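Local coordinates for protein diaminopimelate decarboxylase (Psychromonas ingrahamii, PDB 4XG1) that probably catalyses the pyridoxal-phosphate-dependent decarboxylation of meso-diaminopimelate to L-lysine, the closing step of lysine biosynthesis by the diaminopimelate route, at residues E111-L116 against K139-K144; L12-L17 against A30-R35. One frame throughout, in Å; residues are numbered along the deposited sequence.

Contact 1: E111-L116 against K139-K144; sequences EISAAL and KALNVK
Ser113 and Leu116 of helix 109-117 meet Leu141 and Val143 in a small apolar contact at the surface of the TIM barrel, between one outer helix and the connection that carries the chain from the next, helix 128-140, into strand 145-152. The interface buries 171 Å², and no polar bond links its two sides. Side chains bridge the gap between backbones that stay well apart, with Leu116 CA and Val143 CA separated by 7.8 Å. Leu141 CD1 fits between two residues that are neighbours along one face of the helix: it lies 3.9 Å from Leu116 CB and also 3.9 Å from Ser113 OG. The latter touch is van der Waals, CD1 being a methyl; the hydroxyl has its hydrogen bond with Gln117 OE1, one turn on. Leu116 divides its two methyls between two partners. With CG anti to the carbonyl carbon (chi1 -80°), its CD1 comes within 4.2 Å of Leu141 CD1, the two leucines crossing at a slant, while the side chains of Leu116 and Val143 run past each other in opposite directions, and Leu116 CD2 meets Val143 CG2 at 4.1 Å. A Schellman motif brings Leu141 and Val143 to the same side. Asn142 takes a positive phi of 48° and its N bonds back to Lys139 O at 2.8 Å, which turns the chain so that both flanking side chains start toward helix 109-117. Beneath this edge the helices pack more deeply: Leu116 also touches Val137 of helix 128-140 and Phe123 of strand 122-125, and Ile112 rests on Arg133, Ile134 and Val137.

Contact 2: L12-L17 against A30-R35; sequences LFVEGL and AYIYSR
A tight beta hairpin, closed by a type II' turn from Val14 to Leu17, here meets the N-cap of helix 35-49 through Glu15 and Ser34. Leu17 N bonds to Val14 O at 2.9 Å across the turn, placing Glu15 at its first corner with a positive phi of 45°. The side chain leaves with CG anti to the carbonyl carbon (chi1 -60°) and runs extended, carrying the carboxylate to the start of the helix. There Glu15 OE2 accepts both the Ser34 hydroxyl and Ala36 N, while OE1 takes Gly397 N. The negative group thus faces the positive end of the helix dipole, which would favour its charge. Ser34 itself caps a backbone N of the first turn and shares a hydrogen bond with Thr37 OG1. With an alanine in place of Glu15, Ser34 OG, Ala36 N and Gly397 N would probably each lose an acceptor, and the hairpin its polar tie to the helix. One residue earlier in the hairpin, Val14 CG2 packs on Ile32 CG2 at 4.2 Å, with Val395 of strand 391-396 touching both residues. In the bond from Ser34 OG to Glu15 OE2, 2.7 Å long, the hydroxyl approaches the anti lone pair, away from OE1.

In the fold
Contacts 1 and 2 lie on opposite sides of the chain's centre, 27 and 19 Å from it, with their own centres 42 Å apart and nearest atoms about 22 Å apart. Both segments of contact 2 precede those of contact 1 in the sequence. Contact 1 belongs to the cofactor-binding barrel, at a loop entering a barrel strand, whereas active sites of TIM barrels lie at the strands' C-terminal ends. Contact 2 joins the N-terminal hairpin to a strand of the mixed sheet and approaches the dimer interface, where Arg35 packs on Ile421 of the second subunit. Neither contact touches the cofactor or substrate site; a propane lies about 6 Å from Arg35's side chain, a potassium ion about 13 Å from Val143's.

Contact 1: E111-L116 against K139-K144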
# COMPACT_ATOMS: atom_id res chain seq x y z
N GLU B 111 -11.51 -19.25 -4.77
CA GLU B 111 -10.08 -19.50 -4.88
C GLU B 111 -9.79 -20.97 -4.70
O GLU B 111 -8.92 -21.51 -5.35
CB GLU B 111 -9.29 -18.68 -3.83
CG GLU B 111 -9.43 -17.18 -3.97
CD GLU B 111 -8.60 -16.40 -2.94
OE1 GLU B 111 -8.99 -16.41 -1.76
OE2 GLU B 111 -7.60 -15.76 -3.34
N ILE B 112 -10.47 -21.60 -3.77
CA ILE B 112 -10.19 -23.02 -3.49
C ILE B 112 -10.59 -23.91 -4.67
O ILE B 112 -9.84 -24.80 -5.08
CB ILE B 112 -10.91 -23.50 -2.25
CG1 ILE B 112 -10.33 -22.83 -1.00
CG2 ILE B 112 -10.76 -25.00 -2.11
CD1 ILE B 112 -11.34 -22.67 0.12
N SER B 113 -11.76 -23.63 -5.22
CA SER B 113 -12.17 -24.24 -6.47
C SER B 113 -11.17 -24.06 -7.61
O SER B 113 -10.81 -25.01 -8.30
CB SER B 113 -13.50 -23.64 -6.87
OG SER B 113 -13.97 -24.34 -8.01
N ALA B 114 -10.68 -22.84 -7.79
CA ALA B 114 -9.77 -22.62 -8.90
C ALA B 114 -8.50 -23.40 -8.72
O ALA B 114 -7.92 -23.94 -9.68
CB ALA B 114 -9.46 -21.15 -9.07
N ALA B 115 -8.05 -23.47 -7.48
CA ALA B 115 -6.78 -24.13 -7.18
C ALA B 115 -6.92 -25.65 -7.30
O ALA B 115 -6.01 -26.35 -7.76
CB ALA B 115 -6.34 -23.76 -5.78
N LEU B 116 -8.08 -26.15 -6.88
CA LEU B 116 -8.40 -27.56 -7.05
C LEU B 116 -8.46 -27.91 -8.52
O LEU B 116 -7.77 -28.83 -8.97
CB LEU B 116 -9.73 -27.91 -6.36
CG LEU B 116 -9.60 -28.11 -4.84
CD1 LEU B 116 -10.94 -28.27 -4.16
CD2 LEU B 116 -8.72 -29.31 -4.54
N LYS B 139 -15.69 -31.73 -2.22
CA LYS B 139 -16.83 -32.60 -2.30
C LYS B 139 -17.61 -32.21 -3.54
O LYS B 139 -17.83 -33.04 -4.42
CB LYS B 139 -17.68 -32.44 -1.04
CG LYS B 139 -18.84 -33.41 -0.91
CD LYS B 139 -19.78 -33.06 0.21
CE LYS B 139 -21.14 -33.74 0.08
NZ LYS B 139 -22.23 -33.02 0.80
N ALA B 140 -18.00 -30.95 -3.63
CA ALA B 140 -18.79 -30.50 -4.76
C ALA B 140 -18.13 -30.77 -6.12
O ALA B 140 -18.82 -30.87 -7.12
CB ALA B 140 -19.14 -29.03 -4.62
N LEU B 141 -16.80 -30.85 -6.18
CA LEU B 141 -16.09 -31.11 -7.42
C LEU B 141 -15.73 -32.56 -7.55
O LEU B 141 -15.07 -32.94 -8.49
CB LEU B 141 -14.78 -30.29 -7.49
CG LEU B 141 -14.84 -28.76 -7.62
CD1 LEU B 141 -13.43 -28.17 -7.53
CD2 LEU B 141 -15.53 -28.31 -8.91
N ASN B 142 -16.09 -33.34 -6.55
CA ASN B 142 -15.65 -34.72 -6.45
C ASN B 142 -14.16 -34.97 -6.66
O ASN B 142 -13.77 -35.89 -7.39
CB ASN B 142 -16.52 -35.62 -7.33
CG ASN B 142 -17.33 -36.59 -6.52
OD1 ASN B 142 -16.77 -37.44 -5.85
ND2 ASN B 142 -18.65 -36.42 -6.51
N VAL B 143 -13.33 -34.19 -5.99
CA VAL B 143 -11.89 -34.48 -5.92
C VAL B 143 -11.47 -34.62 -4.47
O VAL B 143 -12.26 -34.37 -3.57
CB VAL B 143 -11.01 -33.38 -6.58
CG1 VAL B 143 -11.12 -33.45 -8.09
CG2 VAL B 143 -11.38 -31.99 -6.06
N LYS B 144 -10.21 -34.98 -4.26
CA LYS B 144 -9.61 -35.01 -2.95
C LYS B 144 -8.52 -33.94 -2.77
O LYS B 144 -7.49 -33.94 -3.48
CB LYS B 144 -9.05 -36.39 -2.68
CG LYS B 144 -10.13 -37.39 -2.31
CD LYS B 144 -9.54 -38.64 -1.70
CE LYS B 144 -10.61 -39.43 -0.96
NZ LYS B 144 -10.03 -40.60 -0.25

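Contact 2: L12-L17 against A30-R35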
# COMPACT_ATOMS: atom_id res chain seq x y z
N LEU B 12 27.64 3.31 -11.57
CA LEU B 12 26.96 2.11 -11.07
C LEU B 12 26.41 1.27 -12.21
O LEU B 12 25.83 1.79 -13.14
CB LEU B 12 25.84 2.49 -10.10
CG LEU B 12 25.10 1.32 -9.43
CD1 LEU B 12 25.97 0.58 -8.42
CD2 LEU B 12 23.84 1.83 -8.76
N PHE B 13 26.63 -0.03 -12.12
CA PHE B 13 26.26 -0.92 -13.19
C PHE B 13 25.36 -1.97 -12.64
O PHE B 13 25.43 -2.31 -11.47
CB PHE B 13 27.49 -1.65 -13.75
CG PHE B 13 28.04 -1.04 -15.02
CD1 PHE B 13 28.44 0.30 -15.06
CD2 PHE B 13 28.19 -1.82 -16.17
CE1 PHE B 13 28.95 0.86 -16.22
CE2 PHE B 13 28.69 -1.26 -17.33
CZ PHE B 13 29.08 0.07 -17.36
N VAL B 14 24.53 -2.50 -13.50
CA VAL B 14 23.68 -3.58 -13.16
C VAL B 14 24.01 -4.62 -14.20
O VAL B 14 23.76 -4.42 -15.38
CB VAL B 14 22.15 -3.22 -13.17
CG1 VAL B 14 21.77 -2.35 -14.36
CG2 VAL B 14 21.31 -4.50 -13.11
N GLU B 15 24.59 -5.72 -13.73
CA GLU B 15 25.21 -6.70 -14.62
C GLU B 15 26.05 -5.89 -15.64
O GLU B 15 26.83 -5.01 -15.24
CB GLU B 15 24.14 -7.59 -15.23
CG GLU B 15 23.39 -8.35 -14.14
CD GLU B 15 22.44 -9.42 -14.65
OE1 GLU B 15 22.56 -9.82 -15.84
OE2 GLU B 15 21.57 -9.86 -13.87
N GLY B 16 25.84 -6.09 -16.93
CA GLY B 16 26.64 -5.42 -17.94
C GLY B 16 26.27 -3.99 -18.29
O GLY B 16 26.95 -3.37 -19.10
N LEU B 17 25.22 -3.43 -17.69
CA LEU B 17 24.73 -2.14 -18.13
C LEU B 17 24.87 -1.06 -17.08
O LEU B 17 24.64 -1.28 -15.87
CB LEU B 17 23.27 -2.26 -18.52
CG LEU B 17 22.94 -2.96 -19.83
CD1 LEU B 17 21.42 -3.04 -19.96
CD2 LEU B 17 23.53 -2.24 -21.04
N ALA B 30 11.81 4.06 -11.35
CA ALA B 30 11.92 2.79 -12.04
C ALA B 30 12.51 1.73 -11.15
O ALA B 30 13.52 1.95 -10.49
CB ALA B 30 12.77 2.94 -13.27
N TYR B 31 11.87 0.58 -11.12
CA TYR B 31 12.44 -0.58 -10.45
C TYR B 31 13.32 -1.28 -11.45
O TYR B 31 12.91 -1.45 -12.60
CB TYR B 31 11.35 -1.55 -9.99
CG TYR B 31 10.76 -1.20 -8.64
CD1 TYR B 31 11.43 -1.54 -7.46
CD2 TYR B 31 9.51 -0.58 -8.53
CE1 TYR B 31 10.90 -1.24 -6.23
CE2 TYR B 31 8.97 -0.31 -7.29
CZ TYR B 31 9.67 -0.63 -6.16
OH TYR B 31 9.14 -0.38 -4.89
N ILE B 32 14.49 -1.71 -10.99
CA ILE B 32 15.41 -2.44 -11.85
C ILE B 32 15.85 -3.72 -11.21
O ILE B 32 16.30 -3.71 -10.06
CB ILE B 32 16.64 -1.58 -12.16
CG1 ILE B 32 16.23 -0.36 -12.97
CG2 ILE B 32 17.65 -2.37 -13.00
CD1 ILE B 32 17.33 0.65 -13.20
N TYR B 33 15.73 -4.81 -11.94
CA TYR B 33 16.01 -6.14 -11.40
C TYR B 33 17.15 -6.82 -12.16
O TYR B 33 17.25 -6.69 -13.38
CB TYR B 33 14.78 -7.02 -11.49
CG TYR B 33 13.53 -6.46 -10.82
CD1 TYR B 33 13.51 -6.12 -9.48
CD2 TYR B 33 12.35 -6.27 -11.55
CE1 TYR B 33 12.38 -5.60 -8.89
CE2 TYR B 33 11.22 -5.75 -10.97
CZ TYR B 33 11.23 -5.42 -9.64
OH TYR B 33 10.09 -4.91 -9.05
N SER B 34 18.00 -7.52 -11.40
CA SER B 34 19.08 -8.36 -11.95
C SER B 34 18.64 -9.77 -12.17
O SER B 34 18.35 -10.47 -11.24
CB SER B 34 20.27 -8.39 -10.99
OG SER B 34 21.13 -9.50 -11.28
N ARG B 35 18.61 -10.21 -13.41
CA ARG B 35 18.29 -11.63 -13.70
C ARG B 35 19.28 -12.60 -13.03
O ARG B 35 18.87 -13.59 -12.43
CB ARG B 35 18.37 -11.92 -15.18
CG ARG B 35 18.29 -13.41 -15.41
CD ARG B 35 18.32 -13.78 -16.87
NE ARG B 35 17.91 -15.18 -17.00
CZ ARG B 35 17.81 -15.82 -18.16
NH1 ARG B 35 18.08 -15.20 -19.31
NH2 ARG B 35 17.43 -17.10 -18.17